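Local coordinates for uncharacterized protein (Deinococcus radiodurans, PDB 3GG7), which binds manganese in a TIM-barrel fold of the TatD family and is probably a metal-dependent hydrolase acting on ester bonds, though its exact substrate is unknown, at residues A[169-174]-A[212-217]; A[147-152]-A[192-197]; A[4-9]-A[29-34]; A[22-27]-A[51-56]. One frame throughout, in Å; residues are numbered along the deposited sequence.

Contact 1. Residues A[169-174]-A[212-217]; sequences VGPTMV and VKSVVE
Val215 points its two methyls at the 169-174 segment, and each has its own set of partners. CG1 lies anti to the backbone N (chi1 -175°) and reaches Val169 and Val174. CG2 turns to Gly170 and Pro171. The side chains of Val174 and Val215 cross at about a right angle, with Val174 CG1 3.9 Å from Val215 CG1. The Val169 side chain meets Val215 at a slant, and its CG2 lies 4.0 Å from the same CG1. That methyl also rests on the backbone, 3.4 Å from Val169 O. Pro171 crosses Val215 obliquely too. Its ring carbon CD sits 3.5 Å from Val215 CG2, and Pro171 N is 3.4 Å from the same methyl. The contact belongs to the TIM barrel of the TatD family. It joins the end of barrel strand 166-169 and the short, weakly bonded helix 171-174 to the outer helix 212-223. No hydrogen bond crosses it. The side-chain contacts are apolar, with backbone O and N atoms also against the methyls. An alanine in place of Val215 would probably open a gap between the helix and the strand end, because the methyls that meet Val169, Pro171 and Val174 would be gone. Ser214 borders the patch, its OG 4.4 Å from Pro171 CG and hydrogen-bonded to Asp211 O. Val215 also touches Thr193 of strand 191-193.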
loop_
_atom_site.group_PDB
_atom_site.type_symbol
_atom_site.label_atom_id
_atom_site.label_comp_id
_atom_site.label_asym_id
_atom_site.label_seq_id
_atom_site.Cartn_x
_atom_site.Cartn_y
_atom_site.Cartn_z
ATOM N N VAL A 169 7.017 2.225 3.352
ATOM C CA VAL A 169 8.271 1.503 3.373
ATOM C C VAL A 169 8.203 0.450 4.456
ATOM O O VAL A 169 7.590 0.668 5.516
ATOM C CB VAL A 169 9.495 2.464 3.559
ATOM C CG1 VAL A 169 9.490 3.559 2.501
ATOM C CG2 VAL A 169 9.521 3.071 4.943
ATOM N N GLY A 170 8.812 -0.696 4.177
ATOM C CA GLY A 170 8.737 -1.860 5.026
ATOM C C GLY A 170 10.061 -2.342 5.567
ATOM O O GLY A 170 11.102 -1.703 5.365
ATOM N N PRO A 171 10.043 -3.486 6.254
ATOM C CA PRO A 171 11.248 -4.015 6.900
ATOM C C PRO A 171 12.441 -4.260 5.976
ATOM O O PRO A 171 13.587 -4.025 6.381
ATOM C CB PRO A 171 10.761 -5.340 7.478
ATOM C CG PRO A 171 9.299 -5.091 7.780
ATOM C CD PRO A 171 8.837 -4.248 6.628
ATOM N N THR A 172 12.199 -4.727 4.754
ATOM C CA THR A 172 13.313 -5.061 3.858
ATOM C C THR A 172 14.005 -3.781 3.389
ATOM O O THR A 172 15.232 -3.730 3.308
ATOM C CB THR A 172 12.876 -5.933 2.653
ATOM O OG1 THR A 172 11.966 -5.211 1.818
ATOM C CG2 THR A 172 12.220 -7.214 3.118
ATOM N N MET A 173 13.229 -2.734 3.132
ATOM C CA MET A 173 13.771 -1.467 2.653
ATOM C C MET A 173 14.703 -0.773 3.653
ATOM O O MET A 173 15.707 -0.183 3.245
ATOM C CB MET A 173 12.642 -0.518 2.242
ATOM C CG MET A 173 11.890 -0.972 0.991
ATOM S SD MET A 173 10.614 0.181 0.462
ATOM C CE MET A 173 11.590 1.589 -0.130
ATOM N N VAL A 174 14.384 -0.820 4.943
ATOM C CA VAL A 174 15.216 -0.143 5.943
ATOM C C VAL A 174 16.481 -0.925 6.312
ATOM O O VAL A 174 17.373 -0.362 6.944
ATOM C CB VAL A 174 14.452 0.197 7.251
ATOM C CG1 VAL A 174 13.260 1.098 6.960
ATOM C CG2 VAL A 174 14.058 -1.072 8.005
ATOM N N VAL A 212 6.056 -3.687 12.326
ATOM C CA VAL A 212 6.304 -2.317 11.854
ATOM C C VAL A 212 7.149 -1.521 12.852
ATOM O O VAL A 212 7.791 -0.559 12.449
ATOM C CB VAL A 212 4.969 -1.575 11.450
ATOM C CG1 VAL A 212 4.238 -1.007 12.644
ATOM C CG2 VAL A 212 5.231 -0.485 10.412
ATOM N N LYS A 213 7.158 -1.921 14.131
ATOM C CA LYS A 213 8.108 -1.344 15.104
ATOM C C LYS A 213 9.543 -1.388 14.562
ATOM O O LYS A 213 10.308 -0.434 14.755
ATOM C CB LYS A 213 8.026 -2.080 16.449
ATOM C CG LYS A 213 8.715 -1.312 17.581
ATOM C CD LYS A 213 8.373 -1.871 18.950
ATOM C CE LYS A 213 9.167 -1.150 20.034
ATOM N NZ LYS A 213 8.684 -1.472 21.429
ATOM N N SER A 214 9.911 -2.470 13.875
ATOM C CA SER A 214 11.259 -2.564 13.287
ATOM C C SER A 214 11.503 -1.602 12.132
ATOM O O SER A 214 12.632 -1.167 11.912
ATOM C CB SER A 214 11.614 -3.991 12.890
ATOM O OG SER A 214 10.848 -4.464 11.809
ATOM N N VAL A 215 10.457 -1.245 11.394
ATOM C CA VAL A 215 10.600 -0.249 10.355
ATOM C C VAL A 215 10.848 1.113 10.993
ATOM O O VAL A 215 11.668 1.886 10.491
ATOM C CB VAL A 215 9.339 -0.170 9.437
ATOM C CG1 VAL A 215 9.584 0.805 8.292
ATOM C CG2 VAL A 215 8.987 -1.557 8.891
ATOM N N VAL A 216 10.139 1.419 12.076
ATOM C CA VAL A 216 10.305 2.701 12.765
ATOM C C VAL A 216 11.735 2.812 13.314
ATOM O O VAL A 216 12.406 3.861 13.178
ATOM C CB VAL A 216 9.279 2.855 13.905
ATOM C CG1 VAL A 216 9.702 3.968 14.877
ATOM C CG2 VAL A 216 7.893 3.129 13.314
ATOM N N GLU A 217 12.195 1.715 13.909
ATOM C CA GLU A 217 13.576 1.626 14.391
ATOM C C GLU A 217 14.551 1.804 13.232
ATOM O O GLU A 217 15.529 2.555 13.352
ATOM C CB GLU A 217 13.809 0.304 15.124
ATOM C CG GLU A 217 13.061 0.254 16.462
ATOM C CD GLU A 217 13.053 -1.118 17.122
ATOM O OE1 GLU A 217 13.418 -2.115 16.458
ATOM O OE2 GLU A 217 12.664 -1.195 18.316
#

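Contact 2. Residues A[147-152]-A[192-197]; sequences LHWYSG and LTETDG. With MN (manganese (II) ion), chain B.
The manganese site at the C-terminal end of the barrel strands includes this contact, in which His148 meets Glu194 and Asp196. His148 ND1 donates to Glu194 OE2 at 2.8 Å, using the syn lone pair of that oxygen. The acceptor lies in the ring plane, and ring and carboxylate are nearly coplanar, 22° apart. A weak second bond runs from His148 ND1 to Glu194 OE1 at 2.9 Å. Glu194 OE1 also hydrogen-bonds Ser168 OG, a second partner for the carboxylate. The bond at ND1 probably holds the ring rotation that leaves NE2 facing the metal-bound water. In this TatD-type hydrolase fold His148 is a predicted ligand of a second metal. That metal is not present here, and Glu194 would be a second-shell residue if His148 bound it. His148 NE2 is 3.7 Å from the manganese and meets a metal-bound water at 3.0 Å. That water donates to Asp196 OD2 at 2.6 Å, while Asp196 OD1 binds manganese at 2.2 Å. His7, His9 and Glu86 complete the protein ligands. Trp149 brings the edge of its indole to Asp196, with CE3 3.6 Å from OD2 and the ring and carboxylate planes 84° apart.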
loop_
_atom_site.group_PDB
_atom_site.type_symbol
_atom_site.label_atom_id
_atom_site.label_comp_id
_atom_site.label_asym_id
_atom_site.label_seq_id
_atom_site.Cartn_x
_atom_site.Cartn_y
_atom_site.Cartn_z
ATOM N N LEU A 147 3.198 4.663 -3.298
ATOM C CA LEU A 147 3.915 3.549 -3.844
ATOM C C LEU A 147 4.351 2.671 -2.704
ATOM O O LEU A 147 5.195 3.027 -1.881
ATOM C CB LEU A 147 5.103 4.031 -4.699
ATOM C CG LEU A 147 4.659 4.908 -5.856
ATOM C CD1 LEU A 147 5.903 5.268 -6.671
ATOM C CD2 LEU A 147 3.650 4.227 -6.736
ATOM N N HIS A 148 3.748 1.486 -2.643
ATOM C CA HIS A 148 4.027 0.530 -1.579
ATOM C C HIS A 148 5.255 -0.322 -1.954
ATOM O O HIS A 148 5.389 -0.768 -3.094
ATOM C CB HIS A 148 2.762 -0.302 -1.312
ATOM C CG HIS A 148 2.949 -1.779 -1.449
ATOM N ND1 HIS A 148 3.579 -2.541 -0.490
ATOM C CD2 HIS A 148 2.550 -2.640 -2.416
ATOM C CE1 HIS A 148 3.585 -3.807 -0.880
ATOM N NE2 HIS A 148 2.974 -3.888 -2.047
ATOM N N TRP A 149 6.168 -0.465 -0.998
ATOM C CA TRP A 149 7.406 -1.239 -1.162
ATOM C C TRP A 149 8.095 -0.933 -2.498
ATOM O O TRP A 149 8.350 -1.831 -3.312
ATOM C CB TRP A 149 7.105 -2.738 -1.031
ATOM C CG TRP A 149 8.311 -3.641 -0.825
ATOM C CD1 TRP A 149 9.644 -3.342 -1.026
ATOM C CD2 TRP A 149 8.275 -5.009 -0.393
ATOM N NE1 TRP A 149 10.416 -4.443 -0.755
ATOM C CE2 TRP A 149 9.608 -5.478 -0.368
ATOM C CE3 TRP A 149 7.234 -5.891 -0.039
ATOM C CZ2 TRP A 149 9.933 -6.781 0.010
ATOM C CZ3 TRP A 149 7.559 -7.188 0.326
ATOM C CH2 TRP A 149 8.902 -7.619 0.352
ATOM N N TYR A 150 8.376 0.340 -2.716
ATOM C CA TYR A 150 9.050 0.775 -3.928
ATOM C C TYR A 150 10.448 0.142 -4.038
ATOM O O TYR A 150 11.232 0.181 -3.094
ATOM C CB TYR A 150 9.122 2.302 -3.971
ATOM C CG TYR A 150 9.794 2.798 -5.211
ATOM C CD1 TYR A 150 9.086 2.960 -6.384
ATOM C CD2 TYR A 150 11.191 3.013 -5.227
ATOM C CE1 TYR A 150 9.739 3.367 -7.574
ATOM C CE2 TYR A 150 11.830 3.411 -6.382
ATOM C CZ TYR A 150 11.109 3.582 -7.544
ATOM O OH TYR A 150 11.752 3.970 -8.696
ATOM N N SER A 151 10.740 -0.462 -5.193
ATOM C CA SER A 151 12.013 -1.170 -5.399
ATOM C C SER A 151 12.622 -0.870 -6.767
ATOM O O SER A 151 13.444 -1.650 -7.272
ATOM C CB SER A 151 11.841 -2.682 -5.195
ATOM O OG SER A 151 11.098 -3.287 -6.234
ATOM N N GLY A 152 12.220 0.243 -7.362
ATOM C CA GLY A 152 12.738 0.675 -8.651
ATOM C C GLY A 152 14.000 1.496 -8.478
ATOM O O GLY A 152 14.619 1.506 -7.409
ATOM N N LEU A 192 5.439 6.762 4.874
ATOM C CA LEU A 192 4.587 5.963 5.757
ATOM C C LEU A 192 5.302 4.646 5.973
ATOM O O LEU A 192 6.189 4.263 5.205
ATOM C CB LEU A 192 3.220 5.713 5.076
ATOM C CG LEU A 192 2.481 6.969 4.632
ATOM C CD1 LEU A 192 1.280 6.602 3.802
ATOM C CD2 LEU A 192 2.102 7.864 5.833
ATOM N N THR A 193 4.887 3.920 7.004
ATOM C CA THR A 193 5.455 2.623 7.338
ATOM C C THR A 193 4.447 1.515 6.987
ATOM O O THR A 193 3.261 1.733 7.090
ATOM C CB THR A 193 5.821 2.559 8.834
ATOM O OG1 THR A 193 4.744 3.054 9.628
ATOM C CG2 THR A 193 7.075 3.408 9.143
ATOM N N GLU A 194 4.942 0.338 6.615
ATOM C CA GLU A 194 4.094 -0.835 6.294
ATOM C C GLU A 194 4.817 -2.121 6.658
ATOM O O GLU A 194 6.024 -2.088 6.921
ATOM C CB GLU A 194 3.764 -0.873 4.792
ATOM C CG GLU A 194 4.979 -1.144 3.873
ATOM C CD GLU A 194 4.586 -1.482 2.421
ATOM O OE1 GLU A 194 3.817 -0.715 1.811
ATOM O OE2 GLU A 194 5.024 -2.541 1.922
ATOM N N THR A 195 4.118 -3.256 6.652
ATOM C CA THR A 195 4.749 -4.571 6.654
ATOM C C THR A 195 4.532 -5.397 5.381
ATOM O O THR A 195 5.366 -6.203 5.021
ATOM C CB THR A 195 4.306 -5.470 7.810
ATOM O OG1 THR A 195 2.902 -5.782 7.688
ATOM C CG2 THR A 195 4.613 -4.833 9.168
ATOM N N ASP A 196 3.369 -5.262 4.741
ATOM C CA ASP A 196 2.963 -6.185 3.699
ATOM C C ASP A 196 2.878 -7.641 4.196
ATOM O O ASP A 196 3.078 -8.588 3.409
ATOM C CB ASP A 196 3.864 -6.106 2.460
ATOM C CG ASP A 196 3.173 -6.618 1.198
ATOM O OD1 ASP A 196 1.921 -6.571 1.131
ATOM O OD2 ASP A 196 3.886 -7.054 0.261
ATOM N N GLY A 197 2.574 -7.839 5.477
ATOM C CA GLY A 197 2.294 -9.182 5.966
ATOM C C GLY A 197 1.047 -9.709 5.284
ATOM O O GLY A 197 0.183 -8.930 4.872
HETATM MN MN MN B . 0.560 -6.244 -0.604
HETATM O O HOH W 1 2.169 -6.804 -1.721
#

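Contact 3. Residues A[4-9]-A[29-34]; sequences IDFHVH and TVLSVT. With MN (manganese (II) ion), chain B.
Val33 packs its CG2 methyl against two manganese-binding histidines. The methyl sits over the centre of the His9 ring, 3.5 Å from the centroid. It also lies over one face of the His7 ring, offset toward the rim. The two rings that meet this methyl each bind manganese through NE2, at 2.1 Å. His7 ND1 is hydrogen-bonded to Ser122 OG. The two histidines form the HxH metal motif of the family. Behind them the strands run parallel and buried. Val8 N bonds Leu31 O at 3.0 Å, and Asp5 N bonds Thr29 O. A beta bulge between Asp5 and Val8 shifts the register by one. Leu31 CB lies over the centre of the Phe6 ring, 4.1 Å from its centroid. At the start of the strands Ile4 CD1 is 3.4 Å from Thr29 CB, tighter than usual van der Waals contact. The metal end is close-packed on Val33 but also holds ordered water. There a water accepts from His9 ND1 at 2.7 Å, in the ring plane, and donates to Val33 O. Strand 4-8 is joined to strand 29-32 by helix 16-25, a beta-alpha-beta unit. Thr193 and Trp54 come from the flanking strands 191-193 and 53-55, and Leu241 of helix 227-243 packs on Phe6.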
loop_
_atom_site.group_PDB
_atom_site.type_symbol
_atom_site.label_atom_id
_atom_site.label_comp_id
_atom_site.label_asym_id
_atom_site.label_seq_id
_atom_site.Cartn_x
_atom_site.Cartn_y
_atom_site.Cartn_z
ATOM N N ILE A 4 1.783 2.570 12.895
ATOM C CA ILE A 4 0.956 2.509 11.687
ATOM C C ILE A 4 1.519 1.498 10.699
ATOM O O ILE A 4 2.708 1.548 10.371
ATOM C CB ILE A 4 0.913 3.847 10.956
ATOM C CG1 ILE A 4 0.495 4.984 11.885
ATOM C CG2 ILE A 4 -0.034 3.747 9.748
ATOM C CD1 ILE A 4 -0.814 4.844 12.449
ATOM N N ASP A 5 0.679 0.578 10.211
ATOM C CA ASP A 5 1.068 -0.368 9.163
ATOM C C ASP A 5 0.143 -0.069 7.982
ATOM O O ASP A 5 -1.002 -0.545 7.951
ATOM C CB ASP A 5 0.899 -1.834 9.588
ATOM C CG ASP A 5 1.308 -2.808 8.494
ATOM O OD1 ASP A 5 1.528 -2.399 7.315
ATOM O OD2 ASP A 5 1.433 -4.011 8.792
ATOM N N PHE A 6 0.626 0.713 7.025
ATOM C CA PHE A 6 -0.245 1.239 5.999
ATOM C C PHE A 6 -0.294 0.388 4.726
ATOM O O PHE A 6 -0.646 0.890 3.670
ATOM C CB PHE A 6 0.096 2.705 5.685
ATOM C CG PHE A 6 -1.113 3.563 5.481
ATOM C CD1 PHE A 6 -1.910 3.871 6.568
ATOM C CD2 PHE A 6 -1.508 4.002 4.228
ATOM C CE1 PHE A 6 -3.032 4.638 6.405
ATOM C CE2 PHE A 6 -2.656 4.768 4.077
ATOM C CZ PHE A 6 -3.387 5.101 5.158
ATOM N N HIS A 7 -0.048 -0.907 4.844
ATOM C CA HIS A 7 -0.317 -1.857 3.779
ATOM C C HIS A 7 -0.104 -3.250 4.323
ATOM O O HIS A 7 1.039 -3.715 4.431
ATOM C CB HIS A 7 0.605 -1.607 2.587
ATOM C CG HIS A 7 0.409 -2.555 1.446
ATOM N ND1 HIS A 7 -0.210 -2.182 0.279
ATOM C CD2 HIS A 7 0.740 -3.870 1.295
ATOM C CE1 HIS A 7 -0.244 -3.216 -0.548
ATOM N NE2 HIS A 7 0.343 -4.241 0.032
ATOM N N VAL A 8 -1.208 -3.926 4.645
ATOM C CA VAL A 8 -1.160 -5.276 5.169
ATOM C C VAL A 8 -2.388 -6.084 4.743
ATOM O O VAL A 8 -3.486 -5.546 4.638
ATOM C CB VAL A 8 -0.946 -5.267 6.693
ATOM C CG1 VAL A 8 -2.115 -4.550 7.447
ATOM C CG2 VAL A 8 -0.734 -6.672 7.242
ATOM N N HIS A 9 -2.178 -7.370 4.471
ATOM C CA HIS A 9 -3.236 -8.254 4.008
ATOM C C HIS A 9 -3.818 -9.011 5.181
ATOM O O HIS A 9 -3.546 -10.207 5.344
ATOM C CB HIS A 9 -2.713 -9.208 2.935
ATOM C CG HIS A 9 -2.151 -8.505 1.736
ATOM N ND1 HIS A 9 -2.869 -8.337 0.572
ATOM C CD2 HIS A 9 -0.942 -7.936 1.515
ATOM C CE1 HIS A 9 -2.135 -7.677 -0.306
ATOM N NE2 HIS A 9 -0.954 -7.435 0.232
ATOM N N THR A 29 -2.878 1.250 13.902
ATOM C CA THR A 29 -3.646 1.530 12.706
ATOM C C THR A 29 -3.126 0.755 11.513
ATOM O O THR A 29 -1.933 0.777 11.207
ATOM C CB THR A 29 -3.625 3.015 12.385
ATOM O OG1 THR A 29 -4.068 3.743 13.533
ATOM C CG2 THR A 29 -4.489 3.341 11.166
ATOM N N VAL A 30 -4.026 0.049 10.837
ATOM C CA VAL A 30 -3.658 -0.740 9.681
ATOM C C VAL A 30 -4.508 -0.407 8.464
ATOM O O VAL A 30 -5.717 -0.169 8.576
ATOM C CB VAL A 30 -3.716 -2.264 9.947
ATOM C CG1 VAL A 30 -2.769 -2.657 11.087
ATOM C CG2 VAL A 30 -5.153 -2.718 10.269
ATOM N N LEU A 31 -3.860 -0.347 7.308
ATOM C CA LEU A 31 -4.570 -0.312 6.036
ATOM C C LEU A 31 -4.671 -1.741 5.561
ATOM O O LEU A 31 -3.739 -2.330 5.042
ATOM C CB LEU A 31 -3.871 0.573 4.991
ATOM C CG LEU A 31 -4.697 0.766 3.729
ATOM C CD1 LEU A 31 -5.815 1.777 4.018
ATOM C CD2 LEU A 31 -3.794 1.219 2.545
ATOM N N SER A 32 -5.878 -2.269 5.720
ATOM C CA SER A 32 -6.224 -3.647 5.402
ATOM C C SER A 32 -6.592 -3.700 3.916
ATOM O O SER A 32 -7.697 -3.277 3.536
ATOM C CB SER A 32 -7.407 -4.051 6.297
ATOM O OG SER A 32 -7.881 -5.367 6.017
ATOM N N VAL A 33 -5.662 -4.145 3.079
ATOM C CA VAL A 33 -5.843 -4.129 1.635
ATOM C C VAL A 33 -6.465 -5.421 1.130
ATOM O O VAL A 33 -6.354 -6.488 1.785
ATOM C CB VAL A 33 -4.518 -3.814 0.887
ATOM C CG1 VAL A 33 -4.028 -2.380 1.254
ATOM C CG2 VAL A 33 -3.408 -4.844 1.230
ATOM N N THR A 34 -7.122 -5.334 -0.028
ATOM C CA THR A 34 -7.761 -6.504 -0.645
ATOM C C THR A 34 -7.116 -6.828 -1.992
ATOM O O THR A 34 -6.413 -5.982 -2.602
ATOM C CB THR A 34 -9.284 -6.306 -0.785
ATOM O OG1 THR A 34 -9.583 -5.035 -1.378
ATOM C CG2 THR A 34 -9.979 -6.347 0.571
HETATM MN MN MN B . 0.560 -6.244 -0.604
HETATM O O HOH W 2 -5.550 -8.912 0.718
HETATM O O HOH W 1 2.169 -6.804 -1.721
#

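Contact 4. Residues A[22-27]-A[51-56]; sequences ACEERQ and PHVWTA
Glu24 turns its CG anti to the carbonyl carbon (chi1 -79°), then bends at chi2 (-56°), which folds the chain toward His52. The carboxylate takes two hydrogen bonds from His52, one per oxygen. His52 ND1 donates to Glu24 OE1 at 2.8 Å from above the carboxylate plane, 35° out of it. Backbone His52 N donates to Glu24 OE2 at 2.8 Å, on the syn lone pair. Pro51 adds packing, its CD 3.4 Å from Glu24 OE2. The His52 ring is covered on one face by Gln27, whose CA lies 3.8 Å from the ring centroid. Gln27, just after helix 16-25, has the positive phi of a Schellman motif, which carries the chain over the imidazole. A leucine in place of His52 would probably leave Glu24 OE1 without its ring N-H partner and Gln27 CA without an aromatic face. This contact lies near the surface, about 16 Å between its centre and that of the chain. It ties the C-terminal end of helix 16-25 to the turn that leads into strand 53-55. His52 touches Thr29 of the adjacent strand 29-32, and Cys23 packs on Val30 of that same strand.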
loop_
_atom_site.group_PDB
_atom_site.type_symbol
_atom_site.label_atom_id
_atom_site.label_comp_id
_atom_site.label_asym_id
_atom_site.label_seq_id
_atom_site.Cartn_x
_atom_site.Cartn_y
_atom_site.Cartn_z
ATOM N N ALA A 22 -5.649 -8.117 17.718
ATOM C CA ALA A 22 -4.332 -7.797 18.241
ATOM C C ALA A 22 -3.896 -6.375 17.876
ATOM O O ALA A 22 -3.209 -5.697 18.636
ATOM C CB ALA A 22 -3.317 -8.813 17.736
ATOM N N CYS A 23 -4.289 -5.935 16.683
ATOM C CA CYS A 23 -4.054 -4.544 16.277
ATOM C C CYS A 23 -4.851 -3.566 17.124
ATOM O O CYS A 23 -4.325 -2.559 17.602
ATOM C CB CYS A 23 -4.367 -4.349 14.791
ATOM S SG CYS A 23 -3.247 -5.228 13.676
ATOM N N GLU A 24 -6.120 -3.867 17.366
ATOM C CA GLU A 24 -6.901 -3.017 18.276
ATOM C C GLU A 24 -6.352 -2.942 19.686
ATOM O O GLU A 24 -6.343 -1.873 20.302
ATOM C CB GLU A 24 -8.341 -3.466 18.371
ATOM C CG GLU A 24 -9.202 -3.066 17.246
ATOM C CD GLU A 24 -9.249 -1.551 16.949
ATOM O OE1 GLU A 24 -9.103 -0.656 17.814
ATOM O OE2 GLU A 24 -9.439 -1.306 15.769
ATOM N N GLU A 25 -5.900 -4.075 20.225
ATOM C CA GLU A 25 -5.314 -4.078 21.563
ATOM C C GLU A 25 -4.121 -3.142 21.636
ATOM O O GLU A 25 -3.905 -2.476 22.647
ATOM C CB GLU A 25 -4.918 -5.510 21.986
ATOM C CG GLU A 25 -6.115 -6.416 22.297
ATOM C CD GLU A 25 -5.805 -7.923 22.203
ATOM O OE1 GLU A 25 -4.673 -8.322 21.844
ATOM O OE2 GLU A 25 -6.726 -8.726 22.443
ATOM N N ARG A 26 -3.356 -3.070 20.547
ATOM C CA ARG A 26 -2.169 -2.229 20.482
ATOM C C ARG A 26 -2.466 -0.822 19.994
ATOM O O ARG A 26 -1.566 0.009 19.913
ATOM C CB ARG A 26 -1.174 -2.868 19.510
ATOM C CG ARG A 26 -0.574 -4.171 20.008
ATOM C CD ARG A 26 0.250 -4.815 18.900
ATOM N NE ARG A 26 1.144 -5.835 19.437
ATOM C CZ ARG A 26 0.769 -7.060 19.785
ATOM N NH1 ARG A 26 -0.484 -7.457 19.645
ATOM N NH2 ARG A 26 1.673 -7.900 20.277
ATOM N N GLN A 27 -3.726 -0.549 19.668
ATOM C CA GLN A 27 -4.122 0.684 18.983
ATOM C C GLN A 27 -3.188 0.976 17.799
ATOM O O GLN A 27 -2.702 2.102 17.598
ATOM C CB GLN A 27 -4.239 1.839 19.977
ATOM C CG GLN A 27 -5.134 1.446 21.148
ATOM C CD GLN A 27 -6.041 2.548 21.650
ATOM O OE1 GLN A 27 -5.674 3.294 22.544
ATOM N NE2 GLN A 27 -7.256 2.626 21.093
ATOM N N PRO A 51 -11.926 0.490 15.076
ATOM C CA PRO A 51 -11.652 1.772 14.414
ATOM C C PRO A 51 -10.235 1.922 13.915
ATOM O O PRO A 51 -9.987 2.825 13.150
ATOM C CB PRO A 51 -11.960 2.792 15.514
ATOM C CG PRO A 51 -11.618 2.092 16.741
ATOM C CD PRO A 51 -12.077 0.667 16.532
ATOM N N HIS A 52 -9.316 1.041 14.315
ATOM C CA HIS A 52 -7.945 1.053 13.773
ATOM C C HIS A 52 -7.789 0.244 12.521
ATOM O O HIS A 52 -6.705 0.259 11.936
ATOM C CB HIS A 52 -6.959 0.551 14.807
ATOM C CG HIS A 52 -6.773 1.514 15.935
ATOM N ND1 HIS A 52 -7.594 1.519 17.041
ATOM C CD2 HIS A 52 -5.949 2.578 16.061
ATOM C CE1 HIS A 52 -7.239 2.526 17.824
ATOM N NE2 HIS A 52 -6.237 3.172 17.263
ATOM N N VAL A 53 -8.831 -0.438 12.070
ATOM C CA VAL A 53 -8.749 -1.252 10.861
ATOM C C VAL A 53 -9.429 -0.476 9.726
ATOM O O VAL A 53 -10.648 -0.307 9.736
ATOM C CB VAL A 53 -9.462 -2.616 11.048
ATOM C CG1 VAL A 53 -9.419 -3.413 9.742
ATOM C CG2 VAL A 53 -8.799 -3.433 12.192
ATOM N N TRP A 54 -8.637 0.013 8.776
ATOM C CA TRP A 54 -9.120 0.838 7.665
ATOM C C TRP A 54 -9.001 0.001 6.402
ATOM O O TRP A 54 -7.890 -0.318 5.950
ATOM C CB TRP A 54 -8.240 2.084 7.539
ATOM C CG TRP A 54 -8.193 2.981 8.753
ATOM C CD1 TRP A 54 -8.897 2.850 9.927
ATOM C CD2 TRP A 54 -7.414 4.187 8.892
ATOM N NE1 TRP A 54 -8.595 3.896 10.769
ATOM C CE2 TRP A 54 -7.684 4.720 10.161
ATOM C CE3 TRP A 54 -6.510 4.853 8.055
ATOM C CZ2 TRP A 54 -7.075 5.888 10.634
ATOM C CZ3 TRP A 54 -5.924 6.015 8.517
ATOM C CH2 TRP A 54 -6.221 6.523 9.801
ATOM N N THR A 55 -10.135 -0.347 5.811
ATOM C CA THR A 55 -10.155 -1.329 4.727
ATOM C C THR A 55 -10.112 -0.628 3.354
ATOM O O THR A 55 -10.822 0.380 3.108
ATOM C CB THR A 55 -11.396 -2.222 4.822
ATOM O OG1 THR A 55 -11.610 -2.652 6.176
ATOM C CG2 THR A 55 -11.276 -3.451 3.900
ATOM N N ALA A 56 -9.267 -1.167 2.470
ATOM C CA ALA A 56 -9.046 -0.643 1.108
ATOM C C ALA A 56 -9.588 -1.669 0.086
ATOM O O ALA A 56 -9.564 -2.892 0.332
ATOM C CB ALA A 56 -7.559 -0.366 0.872
#

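From the N terminus, contact 3 closes the first loop: the chain runs from strand 4-8 through helix 16-25 and returns beside that strand as strand 29-32. Contact 4 opens inside that loop and closes beyond it, so the two cross; it joins helix 16-25 to the start of strand 53-55, the next strand of the same sheet. Both are complete before contact 2 opens. Contact 2 spans strands 143-148 and 191-193, and contact 1 starts within it and ends at helix 212-223, so these cross as well. Contacts 2 and 3 meet at the manganese and through Thr195 and Asp5, bringing the late and early strands together to close the barrel.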